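Local coordinates for glutathione peroxidase-like protein (Trypanosoma brucei, PDB 2VUP) that probably reduces hydroperoxides as a glutathione peroxidase-family enzyme that draws its electrons from tryparedoxin, at residues L51-V56 against F155-D160. Residues are numbered along the deposited sequence; the frame is centred on the assembly and turned at random.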
ATOM      1  N   LEU A  51       8.110   0.449   4.895  1.00 25.35           N
ATOM      2  CA  LEU A  51       7.100   1.028   3.997  1.00 24.25           C
ATOM      3  C   LEU A  51       5.696   0.611   4.433  1.00 22.93           C
ATOM      4  O   LEU A  51       5.523  -0.416   5.102  1.00 23.04           O
ATOM      5  CB  LEU A  51       7.272   0.527   2.551  1.00 24.16           C
ATOM      6  CG  LEU A  51       8.567   0.365   1.762  1.00 24.96           C
ATOM      7  CD1 LEU A  51       9.404  -0.797   2.266  1.00 23.89           C
ATOM      8  CD2 LEU A  51       8.201   0.153   0.276  1.00 24.62           C
ATOM      9  N   LEU A  52       4.703   1.393   4.012  1.00 21.11           N
ATOM     10  CA  LEU A  52       3.304   1.003   4.132  1.00 19.71           C
ATOM     11  C   LEU A  52       2.649   0.949   2.747  1.00 18.70           C
ATOM     12  O   LEU A  52       2.622   1.940   2.025  1.00 18.87           O
ATOM     13  CB  LEU A  52       2.549   1.951   5.073  1.00 19.64           C
ATOM     14  CG  LEU A  52       1.107   1.625   5.490  1.00 19.20           C
ATOM     15  CD1 LEU A  52       1.025   0.379   6.359  1.00 17.45           C
ATOM     16  CD2 LEU A  52       0.516   2.821   6.222  1.00 19.14           C
ATOM     17  N   ILE A  53       2.142  -0.222   2.376  1.00 17.60           N
ATOM     18  CA  ILE A  53       1.534  -0.408   1.053  1.00 16.14           C
ATOM     19  C   ILE A  53       0.014  -0.572   1.128  1.00 16.01           C
ATOM     20  O   ILE A  53      -0.477  -1.542   1.703  1.00 15.56           O
ATOM     21  CB  ILE A  53       2.165  -1.611   0.292  1.00 15.93           C
ATOM     22  CG1 ILE A  53       3.689  -1.430   0.182  1.00 15.14           C
ATOM     23  CG2 ILE A  53       1.497  -1.770  -1.079  1.00 13.92           C
ATOM     24  CD1 ILE A  53       4.452  -2.652  -0.319  1.00 15.29           C
ATOM     25  N   TYR A  54      -0.704   0.386   0.540  1.00 15.88           N
ATOM     26  CA  TYR A  54      -2.171   0.353   0.413  1.00 15.75           C
ATOM     27  C   TYR A  54      -2.630  -0.150  -0.959  1.00 15.74           C
ATOM     28  O   TYR A  54      -1.984   0.111  -1.990  1.00 15.63           O
ATOM     29  CB  TYR A  54      -2.753   1.761   0.586  1.00 15.82           C
ATOM     30  CG  TYR A  54      -2.847   2.285   2.009  1.00 16.27           C
ATOM     31  CD1 TYR A  54      -4.048   2.228   2.712  1.00 16.29           C
ATOM     32  CD2 TYR A  54      -1.741   2.859   2.640  1.00 17.54           C
ATOM     33  CE1 TYR A  54      -4.150   2.710   4.023  1.00 16.91           C
ATOM     34  CE2 TYR A  54      -1.831   3.356   3.947  1.00 17.49           C
ATOM     35  CZ  TYR A  54      -3.034   3.277   4.630  1.00 17.42           C
ATOM     36  OH  TYR A  54      -3.118   3.758   5.918  1.00 17.28           O
ATOM     37  N   ASN A  55      -3.752  -0.863  -0.975  1.00 15.42           N
ATOM     38  CA  ASN A  55      -4.576  -0.910  -2.175  1.00 15.37           C
ATOM     39  C   ASN A  55      -5.644   0.161  -1.995  1.00 15.17           C
ATOM     40  O   ASN A  55      -6.238   0.276  -0.916  1.00 14.82           O
ATOM     41  CB  ASN A  55      -5.176  -2.303  -2.459  1.00 15.20           C
ATOM     42  CG  ASN A  55      -6.055  -2.831  -1.318  1.00 15.85           C
ATOM     43  OD1 ASN A  55      -5.559  -3.196  -0.253  1.00 15.23           O
ATOM     44  ND2 ASN A  55      -7.360  -2.905  -1.562  1.00 14.61           N
ATOM     45  N   VAL A  56      -5.866   0.946  -3.048  1.00 15.11           N
ATOM     46  CA  VAL A  56      -6.660   2.169  -2.966  1.00 15.08           C
ATOM     47  C   VAL A  56      -7.832   2.206  -3.957  1.00 15.51           C
ATOM     48  O   VAL A  56      -7.870   1.449  -4.933  1.00 14.90           O
ATOM     49  CB  VAL A  56      -5.780   3.448  -3.170  1.00 15.50           C
ATOM     50  CG1 VAL A  56      -4.780   3.612  -2.034  1.00 15.22           C
ATOM     51  CG2 VAL A  56      -5.065   3.431  -4.522  1.00 14.25           C
ATOM     52  N   PHE A 155      -0.362  -3.113   4.224  1.00 19.14           N
ATOM     53  CA  PHE A 155       0.668  -3.980   4.784  1.00 19.76           C
ATOM     54  C   PHE A 155       1.846  -3.124   5.211  1.00 20.68           C
ATOM     55  O   PHE A 155       2.277  -2.233   4.466  1.00 21.13           O
ATOM     56  CB  PHE A 155       1.141  -5.016   3.761  1.00 19.14           C
ATOM     57  CG  PHE A 155       0.090  -6.001   3.361  1.00 18.98           C
ATOM     58  CD1 PHE A 155      -0.032  -7.215   4.026  1.00 17.04           C
ATOM     59  CD2 PHE A 155      -0.793  -5.715   2.320  1.00 17.67           C
ATOM     60  CE1 PHE A 155      -1.008  -8.136   3.655  1.00 17.93           C
ATOM     61  CE2 PHE A 155      -1.770  -6.632   1.946  1.00 17.09           C
ATOM     62  CZ  PHE A 155      -1.879  -7.843   2.609  1.00 18.26           C
ATOM     63  N   LEU A 156       2.333  -3.373   6.426  1.00 21.53           N
ATOM     64  CA  LEU A 156       3.550  -2.747   6.921  1.00 22.42           C
ATOM     65  C   LEU A 156       4.704  -3.654   6.572  1.00 22.95           C
ATOM     66  O   LEU A 156       4.636  -4.871   6.784  1.00 23.08           O
ATOM     67  CB  LEU A 156       3.493  -2.508   8.439  1.00 22.54           C
ATOM     68  CG  LEU A 156       4.518  -1.533   9.042  1.00 22.49           C
ATOM     69  CD1 LEU A 156       4.480  -0.163   8.383  1.00 23.14           C
ATOM     70  CD2 LEU A 156       4.306  -1.387  10.544  1.00 22.82           C
ATOM     71  N   ILE A 157       5.752  -3.046   6.020  1.00 23.62           N
ATOM     72  CA  ILE A 157       6.918  -3.752   5.510  1.00 24.54           C
ATOM     73  C   ILE A 157       8.130  -3.311   6.323  1.00 25.45           C
ATOM     74  O   ILE A 157       8.271  -2.123   6.622  1.00 25.09           O
ATOM     75  CB  ILE A 157       7.166  -3.409   3.999  1.00 24.32           C
ATOM     76  CG1 ILE A 157       5.866  -3.490   3.166  1.00 23.81           C
ATOM     77  CG2 ILE A 157       8.274  -4.275   3.409  1.00 24.32           C
ATOM     78  CD1 ILE A 157       5.184  -4.864   3.113  1.00 22.49           C
ATOM     79  N   ASP A 158       8.999  -4.255   6.685  1.00 26.66           N
ATOM     80  CA  ASP A 158      10.203  -3.904   7.451  1.00 28.11           C
ATOM     81  C   ASP A 158      11.419  -3.549   6.570  1.00 28.48           C
ATOM     82  O   ASP A 158      11.315  -3.500   5.336  1.00 28.42           O
ATOM     83  CB  ASP A 158      10.537  -4.980   8.499  1.00 28.08           C
ATOM     84  CG  ASP A 158      11.058  -6.263   7.892  1.00 29.71           C
ATOM     85  OD1 ASP A 158      11.469  -6.275   6.709  1.00 31.69           O
ATOM     86  OD2 ASP A 158      11.070  -7.278   8.621  1.00 32.07           O
ATOM     87  N   ARG A 159      12.559  -3.303   7.220  1.00 28.85           N
ATOM     88  CA  ARG A 159      13.790  -2.854   6.553  1.00 29.14           C
ATOM     89  C   ARG A 159      14.419  -3.875   5.604  1.00 29.18           C
ATOM     90  O   ARG A 159      15.223  -3.516   4.741  1.00 29.70           O
ATOM     91  CB  ARG A 159      14.818  -2.406   7.597  1.00 29.58           C
ATOM     92  CG  ARG A 159      14.439  -1.113   8.306  1.00 30.72           C
ATOM     93  CD  ARG A 159      15.559  -0.584   9.186  1.00 32.65           C
ATOM     94  NE  ARG A 159      15.600   0.877   9.153  1.00 33.70           N
ATOM     95  CZ  ARG A 159      14.989   1.665  10.027  1.00 34.17           C
ATOM     96  NH1 ARG A 159      14.296   1.138  11.019  1.00 35.82           N
ATOM     97  NH2 ARG A 159      15.074   2.984   9.911  1.00 35.67           N
ATOM     98  N   ASP A 160      14.069  -5.145   5.773  1.00 29.22           N
ATOM     99  CA  ASP A 160      14.508  -6.190   4.863  1.00 29.33           C
ATOM    100  C   ASP A 160      13.497  -6.435   3.739  1.00 29.12           C
ATOM    101  O   ASP A 160      13.681  -7.348   2.931  1.00 28.83           O
ATOM    102  CB  ASP A 160      14.754  -7.493   5.625  1.00 29.73           C
ATOM    103  CG  ASP A 160      15.884  -7.381   6.643  1.00 31.11           C
ATOM    104  OD1 ASP A 160      16.761  -6.499   6.489  1.00 32.39           O
ATOM    105  OD2 ASP A 160      15.886  -8.182   7.601  1.00 32.54           O
TER
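Ile157 sits across from Leu51 and diagonally to Ile53, touching each with a different branch. Its CG2 meets Leu51 CD1 at 3.8 Å, while CG1, turned beside its own backbone N (chi1 -47°), reaches Ile53 CD1 at 3.9 Å. Beta-branched isoleucine suits this place, since its two branches at CB can meet two neighbours at once. Phe155 shares the face; its flat apolar ring packs, like Ile53, on Met135 of helix 130-138, with Ile53 O at the ring edge, near its plane. On the other face Leu52 and Leu156 meet through their CD1 methyls, 4.0 Å apart, and Leu52 also leans on Leu73 of helix 63-77. Both leucines carry CG opposite the backbone N, which lets a methyl of each bend back over the partner strand: Leu52 CD1 lies 3.5 Å from Phe155 O.

Between these two apolar layers the strands run antiparallel. Leu51 and Ile157 form one hydrogen-bonded pair, and Ile53 and Phe155 the next, where Ile53 N gives Phe155 O a nearly straight bond (2.9 Å, 170°). Past the strand end, Asp158 OD1 accepts from Asp160 N in an Asx turn and from Val162 N, in the hairpin loop toward strand 163-167.

With Leu51, Ile53, Phe155 and Ile157 bonded across the pair, Leu52 bonded to strand 83-88, and apolar side chains on the paired residues, these central strands of the thioredoxin-like sheet can lie buried between helices.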